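Local coordinates for protein T cell receptor gamma chain (Monodelphis domestica, PDB 7L15) that pairs with the mu chain to form the marsupial gamma mu T cell receptor, which probably recognises antigen at the T cell surface, at residues Thr2-Pro10 with Tyr95-Val106; Ile137-Cys147 with Lys193-Tyr203. All blocks are in the same frame, centred on the assembly; numbering follows the deposited sequence.

Interaction 1: Thr2-Pro10 with Tyr95-Val106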
loop_
_atom_site.group_PDB
_atom_site.type_symbol
_atom_site.label_atom_id
_atom_site.label_comp_id
_atom_site.label_asym_id
_atom_site.label_seq_id
_atom_site.Cartn_x
_atom_site.Cartn_y
_atom_site.Cartn_z
ATOM N N THR B 2 7.792 5.259 23.578
ATOM C CA THR B 2 6.784 4.303 23.129
ATOM C C THR B 2 6.925 4.036 21.630
ATOM O O THR B 2 6.169 3.252 21.052
ATOM C CB THR B 2 5.361 4.810 23.430
ATOM O OG1 THR B 2 5.369 5.550 24.656
ATOM C CG2 THR B 2 4.374 3.647 23.548
ATOM N N GLY B 3 7.901 4.695 21.004
ATOM C CA GLY B 3 8.140 4.543 19.580
ATOM C C GLY B 3 7.560 5.679 18.759
ATOM O O GLY B 3 6.388 6.028 18.921
ATOM N N VAL B 4 8.359 6.255 17.866
ATOM C CA VAL B 4 7.932 7.432 17.115
ATOM C C VAL B 4 7.042 7.011 15.953
ATOM O O VAL B 4 7.274 5.979 15.306
ATOM C CB VAL B 4 9.155 8.240 16.639
ATOM C CG1 VAL B 4 9.967 7.468 15.613
ATOM C CG2 VAL B 4 8.726 9.584 16.093
ATOM N N ALA B 5 6.007 7.813 15.687
ATOM C CA ALA B 5 5.024 7.507 14.654
ATOM C C ALA B 5 4.455 8.793 14.067
ATOM O O ALA B 5 4.218 9.765 14.789
ATOM C CB ALA B 5 3.881 6.653 15.207
ATOM N N LEU B 6 4.200 8.774 12.759
ATOM C CA LEU B 6 3.719 9.935 12.029
ATOM C C LEU B 6 2.438 9.578 11.291
ATOM O O LEU B 6 2.346 8.516 10.666
ATOM C CB LEU B 6 4.763 10.440 11.029
ATOM C CG LEU B 6 6.220 10.616 11.471
ATOM C CD1 LEU B 6 6.938 9.274 11.557
ATOM C CD2 LEU B 6 6.931 11.541 10.498
ATOM N N GLU B 7 1.462 10.481 11.351
ATOM C CA GLU B 7 0.134 10.277 10.788
ATOM C C GLU B 7 -0.122 11.326 9.713
ATOM O O GLU B 7 0.181 12.505 9.908
ATOM C CB GLU B 7 -0.940 10.366 11.889
ATOM C CG GLU B 7 -2.383 10.202 11.403
ATOM C CD GLU B 7 -3.430 10.656 12.431
ATOM O OE1 GLU B 7 -3.647 11.881 12.574
ATOM O OE2 GLU B 7 -4.042 9.788 13.088
ATOM N N GLN B 8 -0.690 10.902 8.579
ATOM C CA GLN B 8 -0.933 11.785 7.443
ATOM C C GLN B 8 -2.353 11.579 6.944
ATOM O O GLN B 8 -2.729 10.460 6.589
ATOM C CB GLN B 8 0.068 11.529 6.308
ATOM C CG GLN B 8 1.495 11.943 6.635
ATOM C CD GLN B 8 2.430 11.840 5.423
ATOM O OE1 GLN B 8 3.246 10.913 5.328
ATOM N NE2 GLN B 8 2.325 12.804 4.508
ATOM N N ARG B 9 -3.133 12.656 6.906
ATOM C CA ARG B 9 -4.526 12.611 6.487
ATOM C C ARG B 9 -4.861 13.978 5.920
ATOM O O ARG B 9 -4.297 14.982 6.372
ATOM C CB ARG B 9 -5.482 12.267 7.652
ATOM C CG ARG B 9 -5.356 10.839 8.206
ATOM C CD ARG B 9 -6.421 10.519 9.249
ATOM N NE ARG B 9 -6.145 9.263 9.947
ATOM C CZ ARG B 9 -6.992 8.662 10.779
ATOM N NH1 ARG B 9 -8.183 9.192 11.019
ATOM N NH2 ARG B 9 -6.648 7.531 11.371
ATOM N N PRO B 10 -5.755 14.059 4.922
ATOM C CA PRO B 10 -6.424 12.950 4.231
ATOM C C PRO B 10 -5.460 12.126 3.375
ATOM O O PRO B 10 -4.310 12.527 3.205
ATOM C CB PRO B 10 -7.478 13.656 3.368
ATOM C CG PRO B 10 -7.006 15.071 3.255
ATOM C CD PRO B 10 -6.317 15.367 4.540
ATOM N N TYR B 95 3.621 12.165 -1.083
ATOM C CA TYR B 95 4.413 13.002 -0.194
ATOM C C TYR B 95 4.410 12.388 1.200
ATOM O O TYR B 95 3.346 12.210 1.807
ATOM C CB TYR B 95 3.856 14.421 -0.157
ATOM C CG TYR B 95 4.019 15.182 -1.451
ATOM C CD1 TYR B 95 3.366 14.775 -2.605
ATOM C CD2 TYR B 95 4.826 16.319 -1.520
ATOM C CE1 TYR B 95 3.508 15.458 -3.788
ATOM C CE2 TYR B 95 4.983 17.005 -2.717
ATOM C CZ TYR B 95 4.318 16.560 -3.849
ATOM O OH TYR B 95 4.432 17.218 -5.061
ATOM N N HIS B 96 5.595 12.071 1.706
ATOM C CA HIS B 96 5.762 11.452 3.011
ATOM C C HIS B 96 6.464 12.427 3.939
ATOM O O HIS B 96 7.497 12.998 3.574
ATOM C CB HIS B 96 6.608 10.184 2.923
ATOM C CG HIS B 96 6.043 9.119 2.034
ATOM N ND1 HIS B 96 5.289 8.076 2.517
ATOM C CD2 HIS B 96 6.166 8.906 0.703
ATOM C CE1 HIS B 96 4.954 7.278 1.521
ATOM N NE2 HIS B 96 5.463 7.767 0.406
ATOM N N CYS B 97 5.935 12.595 5.140
ATOM C CA CYS B 97 6.747 13.208 6.177
ATOM C C CYS B 97 7.579 12.134 6.863
ATOM O O CYS B 97 7.235 10.955 6.853
ATOM C CB CYS B 97 5.889 13.952 7.199
ATOM S SG CYS B 97 4.656 12.967 8.043
ATOM N N ALA B 98 8.705 12.547 7.434
ATOM C CA ALA B 98 9.617 11.587 8.028
ATOM C C ALA B 98 10.290 12.212 9.236
ATOM O O ALA B 98 10.328 13.439 9.383
ATOM C CB ALA B 98 10.666 11.120 7.022
ATOM N N SER B 99 10.840 11.351 10.095
ATOM C CA SER B 99 11.617 11.822 11.233
ATOM C C SER B 99 12.744 10.850 11.550
ATOM O O SER B 99 12.546 9.632 11.552
ATOM C CB SER B 99 10.741 12.006 12.479
ATOM O OG SER B 99 11.490 12.636 13.498
ATOM N N TRP B 100 13.921 11.401 11.832
ATOM C CA TRP B 100 15.021 10.608 12.360
ATOM C C TRP B 100 14.676 10.090 13.747
ATOM O O TRP B 100 14.114 10.814 14.573
ATOM C CB TRP B 100 16.298 11.444 12.438
ATOM C CG TRP B 100 16.999 11.625 11.129
ATOM C CD1 TRP B 100 17.174 12.793 10.453
ATOM C CD2 TRP B 100 17.623 10.600 10.335
ATOM N NE1 TRP B 100 17.868 12.563 9.283
ATOM C CE2 TRP B 100 18.156 11.226 9.192
ATOM C CE3 TRP B 100 17.777 9.217 10.482
ATOM C CZ2 TRP B 100 18.830 10.521 8.199
ATOM C CZ3 TRP B 100 18.452 8.517 9.496
ATOM C CH2 TRP B 100 18.971 9.172 8.369
ATOM N N ASP B 101 15.019 8.811 13.999
ATOM C CA ASP B 101 14.954 8.190 15.333
ATOM C C ASP B 101 16.237 7.365 15.501
ATOM O O ASP B 101 16.249 6.140 15.337
ATOM C CB ASP B 101 13.695 7.335 15.508
ATOM C CG ASP B 101 13.547 6.781 16.922
ATOM O OD1 ASP B 101 14.472 6.961 17.744
ATOM O OD2 ASP B 101 12.495 6.168 17.216
ATOM N N GLY B 102 17.325 8.050 15.841
ATOM C CA GLY B 102 18.622 7.411 15.892
ATOM C C GLY B 102 19.193 7.251 14.500
ATOM O O GLY B 102 19.096 8.169 13.677
ATOM N N ARG B 103 19.788 6.100 14.216
ATOM C CA ARG B 103 20.275 5.835 12.876
ATOM C C ARG B 103 19.160 5.410 11.930
ATOM O O ARG B 103 19.448 5.059 10.785
ATOM C CB ARG B 103 21.382 4.771 12.917
ATOM C CG ARG B 103 21.056 3.544 13.768
ATOM C CD ARG B 103 20.643 2.332 12.926
ATOM N NE ARG B 103 21.766 1.726 12.203
ATOM C CZ ARG B 103 22.025 1.923 10.913
ATOM N NH1 ARG B 103 23.069 1.326 10.350
ATOM N NH2 ARG B 103 21.245 2.715 10.185
ATOM N N VAL B 104 17.905 5.443 12.377
ATOM C CA VAL B 104 16.766 4.946 11.612
ATOM C C VAL B 104 15.836 6.109 11.313
ATOM O O VAL B 104 15.506 6.890 12.213
ATOM C CB VAL B 104 16.013 3.843 12.375
ATOM C CG1 VAL B 104 14.582 3.671 11.819
ATOM C CG2 VAL B 104 16.786 2.539 12.287
ATOM N N LYS B 105 15.403 6.217 10.056
ATOM C CA LYS B 105 14.428 7.227 9.666
ATOM C C LYS B 105 13.056 6.578 9.557
ATOM O O LYS B 105 12.907 5.550 8.896
ATOM C CB LYS B 105 14.818 7.899 8.346
ATOM C CG LYS B 105 14.261 9.308 8.199
ATOM C CD LYS B 105 15.310 10.259 7.650
ATOM C CE LYS B 105 14.693 11.594 7.270
ATOM N NZ LYS B 105 15.695 12.526 6.667
ATOM N N VAL B 106 12.067 7.181 10.214
ATOM C CA VAL B 106 10.692 6.694 10.234
ATOM C C VAL B 106 9.831 7.621 9.388
ATOM O O VAL B 106 9.928 8.849 9.500
ATOM C CB VAL B 106 10.139 6.612 11.669
ATOM C CG1 VAL B 106 8.808 5.908 11.666
ATOM C CG2 VAL B 106 11.125 5.905 12.587
#
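Leu6 drives its two methyls into the seam between the sheets of the V-set domain. CD2 lies 3.6 Å from both Cys97 SG and Ala98 CA, while the Leu6 side chain crosses that of Val106 obliquely, CD1 3.9 Å from Val106 CG1. A branched leucine suits this place because each methyl finds its own partner, one on strand 95-101 and one on strand 104-106. Toward the CDR3 hairpin, Val4 slides past Val106 with CG1 3.6 Å from Val106 CG2. That methyl sits between the backbone N and the carbonyl carbon (chi1 67°), which also brings CG1 alongside the carboxylate of Asp101, the residue that opens the type II' turn to Val104.

The polar edge lies at the other end. The extended Gln8 chain runs alongside Cys97, CG 3.6 Å from SG, and its amide works both ways: NE2 donates to Tyr95 O at 2.9 Å, and OE1 accepts from Cys97 N at 3.2 Å, with the donor nitrogen 57° out of the plane of the Gln8 carbonyl. OE1 also takes the backbone N-H of Gly110, in the FGXG motif of the J segment, so this buried oxygen is gripped twice.

Cys97 is disulfide-bonded to Cys25. The glutamine thus ties the chain just after strand 5-7 to the strand of Cys97 and to the J strand, as in antibody V domains, and its uncharged amide satisfies buried backbone groups at no cost in charge.

Interaction 2: Ile137-Cys147 with Lys193-Tyr203. With NAG (2-acetamido-2-deoxy-beta-D-glucopyranose), chain C.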
loop_
_atom_site.group_PDB
_atom_site.type_symbol
_atom_site.label_atom_id
_atom_site.label_comp_id
_atom_site.label_asym_id
_atom_site.label_seq_id
_atom_site.Cartn_x
_atom_site.Cartn_y
_atom_site.Cartn_z
ATOM N N ILE B 137 -20.262 -21.810 4.947
ATOM C CA ILE B 137 -19.922 -22.351 6.263
ATOM C C ILE B 137 -20.033 -23.867 6.259
ATOM O O ILE B 137 -19.210 -24.567 6.852
ATOM C CB ILE B 137 -20.822 -21.734 7.347
ATOM C CG1 ILE B 137 -20.510 -20.246 7.508
ATOM C CG2 ILE B 137 -20.615 -22.447 8.637
ATOM C CD1 ILE B 137 -21.750 -19.414 7.756
ATOM N N LYS B 138 -21.059 -24.394 5.593
ATOM C CA LYS B 138 -21.228 -25.840 5.508
ATOM C C LYS B 138 -20.063 -26.493 4.771
ATOM O O LYS B 138 -19.563 -27.537 5.195
ATOM C CB LYS B 138 -22.551 -26.164 4.817
ATOM C CG LYS B 138 -22.851 -27.645 4.697
ATOM C CD LYS B 138 -23.427 -27.968 3.314
ATOM C CE LYS B 138 -24.550 -28.990 3.387
ATOM N NZ LYS B 138 -24.127 -30.258 4.050
ATOM N N GLN B 139 -19.602 -25.885 3.675
ATOM C CA GLN B 139 -18.562 -26.543 2.890
ATOM C C GLN B 139 -17.153 -26.258 3.406
ATOM O O GLN B 139 -16.258 -27.077 3.199
ATOM C CB GLN B 139 -18.652 -26.132 1.421
ATOM C CG GLN B 139 -19.898 -26.582 0.667
ATOM C CD GLN B 139 -19.854 -26.177 -0.822
ATOM O OE1 GLN B 139 -20.846 -25.701 -1.378
ATOM N NE2 GLN B 139 -18.701 -26.366 -1.462
ATOM N N LYS B 140 -16.911 -25.118 4.054
ATOM C CA LYS B 140 -15.543 -24.746 4.381
ATOM C C LYS B 140 -15.303 -24.465 5.849
ATOM O O LYS B 140 -14.182 -24.086 6.196
ATOM C CB LYS B 140 -15.096 -23.508 3.588
ATOM C CG LYS B 140 -15.318 -23.583 2.074
ATOM C CD LYS B 140 -14.333 -24.518 1.372
ATOM C CE LYS B 140 -12.949 -23.895 1.229
ATOM N NZ LYS B 140 -12.327 -24.390 -0.031
ATOM N N GLN B 141 -16.306 -24.604 6.716
ATOM C CA GLN B 141 -16.121 -24.316 8.138
ATOM C C GLN B 141 -15.545 -22.929 8.350
ATOM O O GLN B 141 -14.779 -22.705 9.281
ATOM C CB GLN B 141 -15.214 -25.335 8.812
ATOM C CG GLN B 141 -15.866 -26.632 9.135
ATOM C CD GLN B 141 -15.005 -27.459 10.047
ATOM O OE1 GLN B 141 -15.332 -27.646 11.207
ATOM N NE2 GLN B 141 -13.885 -27.947 9.531
ATOM N N SER B 142 -15.871 -22.006 7.460
ATOM C CA SER B 142 -15.381 -20.641 7.559
ATOM C C SER B 142 -16.301 -19.761 6.728
ATOM O O SER B 142 -17.077 -20.250 5.904
ATOM C CB SER B 142 -13.918 -20.534 7.103
ATOM O OG SER B 142 -13.693 -21.164 5.853
ATOM N N GLY B 143 -16.216 -18.457 6.957
ATOM C CA GLY B 143 -17.151 -17.543 6.340
ATOM C C GLY B 143 -16.463 -16.296 5.850
ATOM O O GLY B 143 -15.534 -15.807 6.492
ATOM N N THR B 144 -16.907 -15.769 4.716
ATOM C CA THR B 144 -16.253 -14.635 4.072
ATOM C C THR B 144 -17.174 -13.418 4.085
ATOM O O THR B 144 -18.295 -13.470 3.565
ATOM C CB THR B 144 -15.844 -14.976 2.640
ATOM O OG1 THR B 144 -15.012 -16.145 2.648
ATOM C CG2 THR B 144 -15.065 -13.821 2.014
ATOM N N TYR B 145 -16.707 -12.347 4.710
ATOM C CA TYR B 145 -17.334 -11.042 4.619
ATOM C C TYR B 145 -16.750 -10.323 3.423
ATOM O O TYR B 145 -15.549 -10.380 3.176
ATOM C CB TYR B 145 -17.081 -10.206 5.875
ATOM C CG TYR B 145 -17.511 -10.851 7.150
ATOM C CD1 TYR B 145 -16.680 -11.748 7.813
ATOM C CD2 TYR B 145 -18.751 -10.571 7.701
ATOM C CE1 TYR B 145 -17.083 -12.349 8.992
ATOM C CE2 TYR B 145 -19.155 -11.160 8.870
ATOM C CZ TYR B 145 -18.322 -12.046 9.516
ATOM O OH TYR B 145 -18.752 -12.627 10.688
ATOM N N ILE B 146 -17.602 -9.642 2.683
ATOM C CA ILE B 146 -17.178 -8.957 1.478
ATOM C C ILE B 146 -17.682 -7.528 1.562
ATOM O O ILE B 146 -18.873 -7.305 1.796
ATOM C CB ILE B 146 -17.731 -9.653 0.220
ATOM C CG1 ILE B 146 -17.242 -11.103 0.147
ATOM C CG2 ILE B 146 -17.370 -8.855 -1.031
ATOM C CD1 ILE B 146 -18.046 -11.968 -0.851
ATOM N N CYS B 147 -16.796 -6.561 1.366
ATOM C CA CYS B 147 -17.255 -5.198 1.151
ATOM C C CYS B 147 -16.784 -4.692 -0.202
ATOM O O CYS B 147 -15.576 -4.575 -0.440
ATOM C CB CYS B 147 -16.796 -4.235 2.239
ATOM S SG CYS B 147 -17.525 -2.602 1.845
ATOM N N LYS B 193 -12.372 -18.166 10.496
ATOM C CA LYS B 193 -12.824 -19.439 11.051
ATOM C C LYS B 193 -14.129 -19.277 11.834
ATOM O O LYS B 193 -14.481 -18.189 12.297
ATOM C CB LYS B 193 -11.768 -20.037 11.974
ATOM C CG LYS B 193 -10.455 -20.359 11.301
ATOM C CD LYS B 193 -9.499 -21.029 12.302
ATOM C CE LYS B 193 -8.143 -21.300 11.671
ATOM N NZ LYS B 193 -7.757 -20.146 10.779
ATOM N N GLU B 194 -14.823 -20.409 12.011
ATOM C CA GLU B 194 -16.182 -20.412 12.556
ATOM C C GLU B 194 -16.255 -19.752 13.931
ATOM O O GLU B 194 -17.234 -19.060 14.238
ATOM C CB GLU B 194 -16.699 -21.849 12.632
ATOM C CG GLU B 194 -18.054 -22.069 11.989
ATOM C CD GLU B 194 -18.270 -23.512 11.568
ATOM O OE1 GLU B 194 -17.315 -24.312 11.640
ATOM O OE2 GLU B 194 -19.397 -23.853 11.158
ATOM N N ASP B 195 -15.241 -19.968 14.777
ATOM C CA ASP B 195 -15.234 -19.323 16.086
ATOM C C ASP B 195 -15.339 -17.815 15.943
ATOM O O ASP B 195 -16.100 -17.163 16.667
ATOM C CB ASP B 195 -13.964 -19.679 16.859
ATOM C CG ASP B 195 -13.500 -21.086 16.594
ATOM O OD1 ASP B 195 -13.116 -21.380 15.435
ATOM O OD2 ASP B 195 -13.508 -21.886 17.552
ATOM N N VAL B 196 -14.583 -17.244 15.003
ATOM C CA VAL B 196 -14.613 -15.804 14.800
ATOM C C VAL B 196 -15.906 -15.338 14.146
ATOM O O VAL B 196 -16.179 -14.129 14.122
ATOM C CB VAL B 196 -13.378 -15.381 13.981
ATOM C CG1 VAL B 196 -13.077 -13.902 14.193
ATOM C CG2 VAL B 196 -12.172 -16.249 14.351
ATOM N N LEU B 197 -16.722 -16.267 13.628
ATOM C CA LEU B 197 -17.993 -15.892 13.016
ATOM C C LEU B 197 -18.996 -15.378 14.040
ATOM O O LEU B 197 -19.951 -14.693 13.664
ATOM C CB LEU B 197 -18.586 -17.076 12.245
ATOM C CG LEU B 197 -17.940 -17.319 10.879
ATOM C CD1 LEU B 197 -18.632 -18.443 10.147
ATOM C CD2 LEU B 197 -17.984 -16.051 10.043
ATOM N N ARG B 198 -18.796 -15.683 15.321
ATOM C CA ARG B 198 -19.658 -15.170 16.374
ATOM C C ARG B 198 -19.178 -13.834 16.928
ATOM O O ARG B 198 -19.990 -13.082 17.481
ATOM C CB ARG B 198 -19.761 -16.201 17.511
ATOM C CG ARG B 198 -19.822 -17.662 17.032
ATOM C CD ARG B 198 -20.435 -18.610 18.073
ATOM N NE ARG B 198 -19.925 -18.386 19.423
ATOM C CZ ARG B 198 -18.961 -19.101 19.996
ATOM N NH1 ARG B 198 -18.389 -20.104 19.336
ATOM N NH2 ARG B 198 -18.571 -18.814 21.233
ATOM N N LYS B 199 -17.893 -13.513 16.771
ATOM C CA LYS B 199 -17.344 -12.268 17.297
ATOM C C LYS B 199 -17.783 -11.071 16.454
ATOM O O LYS B 199 -18.210 -11.196 15.302
ATOM C CB LYS B 199 -15.815 -12.326 17.349
ATOM N N ASN B 200 -17.666 -9.895 17.055
ATOM C CA ASN B 200 -18.071 -8.656 16.415
ATOM C C ASN B 200 -16.904 -8.045 15.655
ATOM O O ASN B 200 -15.768 -8.033 16.135
ATOM C CB ASN B 200 -18.595 -7.666 17.449
ATOM C CG ASN B 200 -19.945 -8.053 17.979
ATOM O OD1 ASN B 200 -20.650 -8.871 17.381
ATOM N ND2 ASN B 200 -20.325 -7.466 19.105
ATOM N N LEU B 201 -17.194 -7.537 14.469
ATOM C CA LEU B 201 -16.188 -6.977 13.581
ATOM C C LEU B 201 -16.512 -5.522 13.282
ATOM O O LEU B 201 -17.676 -5.116 13.304
ATOM C CB LEU B 201 -16.129 -7.758 12.277
ATOM C CG LEU B 201 -15.846 -9.249 12.417
ATOM C CD1 LEU B 201 -15.743 -9.863 11.036
ATOM C CD2 LEU B 201 -14.578 -9.495 13.215
ATOM N N THR B 202 -15.477 -4.734 12.993
ATOM C CA THR B 202 -15.668 -3.388 12.477
ATOM C C THR B 202 -14.907 -3.219 11.164
ATOM O O THR B 202 -13.767 -3.668 11.024
ATOM C CB THR B 202 -15.248 -2.327 13.500
ATOM O OG1 THR B 202 -15.970 -2.533 14.721
ATOM C CG2 THR B 202 -15.601 -0.953 12.978
ATOM N N TYR B 203 -15.568 -2.602 10.193
ATOM C CA TYR B 203 -15.008 -2.321 8.881
ATOM C C TYR B 203 -14.840 -0.814 8.734
ATOM O O TYR B 203 -15.775 -0.051 9.016
ATOM C CB TYR B 203 -15.918 -2.878 7.781
ATOM C CG TYR B 203 -15.540 -2.438 6.376
ATOM C CD1 TYR B 203 -14.577 -3.127 5.648
ATOM C CD2 TYR B 203 -16.144 -1.326 5.789
ATOM C CE1 TYR B 203 -14.229 -2.724 4.360
ATOM C CE2 TYR B 203 -15.797 -0.901 4.505
ATOM C CZ TYR B 203 -14.849 -1.606 3.795
ATOM O OH TYR B 203 -14.522 -1.191 2.524
HETATM C C1 NAG C . -21.613 -7.772 19.672
HETATM C C2 NAG C . -21.562 -8.721 20.864
HETATM C C3 NAG C . -22.977 -9.073 21.305
HETATM C C4 NAG C . -23.784 -7.806 21.568
HETATM C C5 NAG C . -23.701 -6.846 20.374
HETATM C C6 NAG C . -24.338 -5.499 20.649
HETATM C C7 NAG C . -19.710 -10.288 21.221
HETATM C C8 NAG C . -19.040 -11.550 20.758
HETATM N N2 NAG C . -20.807 -9.922 20.546
HETATM O O3 NAG C . -22.916 -9.872 22.481
HETATM O O4 NAG C . -25.152 -8.138 21.789
HETATM O O5 NAG C . -22.329 -6.589 20.033
HETATM O O6 NAG C . -24.161 -4.610 19.554
HETATM O O7 NAG C . -19.280 -9.631 22.166
HETATM O O HOH W 1 -13.525 -2.699 0.843
#
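The ring of Tyr145 carries Leu201 on one face, CD1 standing 3.8 Å from the centroid and displaced toward the rim near CE1. Leu197 approaches the same ring obliquely, with CD2 3.6 Å from Tyr145 OH. Deeper in the domain, Cys147 lies over a face of the Tyr203 ring: its CB is 3.9 Å from the centroid, and SG, turned anti to the backbone N (chi1 -178°), makes an oblique sulfur-aromatic contact 3.5 Å from CZ. Trp161 and Phe129 also meet the Tyr203 ring edge-to-face. A water gives a hydrogen bond to Cys147 O; its bond to Tyr203 OH is doubtful.

Toward the helix, Leu197 CD1 meets Ile137 CG1 tip to tip at 3.7 Å and comes within 4.0 Å of Gly143 N. Glycine fits at 143 because a beta carbon there would collide with Leu197. Farther out, Glu194 OE1 lies 3.7 Å from Gln141 CB, the carboxylate and amide planes being 86° apart. Ser142 OG donates to Lys140 O, where the helix passes into the strand, and is also bonded to Arg154 of the mu chain. On the far side of the 193-203 segment, Asn200 ND2 bears the N-linked NAG.

In a C1-set domain, a disulfide commonly joins the two sheets in this region. Here Tyr203 appears to occupy the place of the partner cysteine, and the sheets are joined at this point by apolar and sulfur-aromatic contacts instead.

Overall arrangement
The two contacts belong to successive immunoglobulin domains of one chain: interaction 1 closes in the V-set domain before interaction 2 opens in the C1-set domain. Their centres are 35 Å apart and their nearest atoms about 12 Å, so they do not touch. Both join opposite sheets of a sandwich, but only interaction 1 contains a cysteine of the Cys25-Cys97 disulfide. Each also borders the mu chain: Trp100 and Lys105 bond to it in interaction 1, Lys140 and Ser142 in interaction 2. In interaction 2 a NAG is attached at Asn200; in interaction 1 a NAG touches Arg103 of the hairpin probably involved in recognition, about 11 Å from the Asp101 side chain.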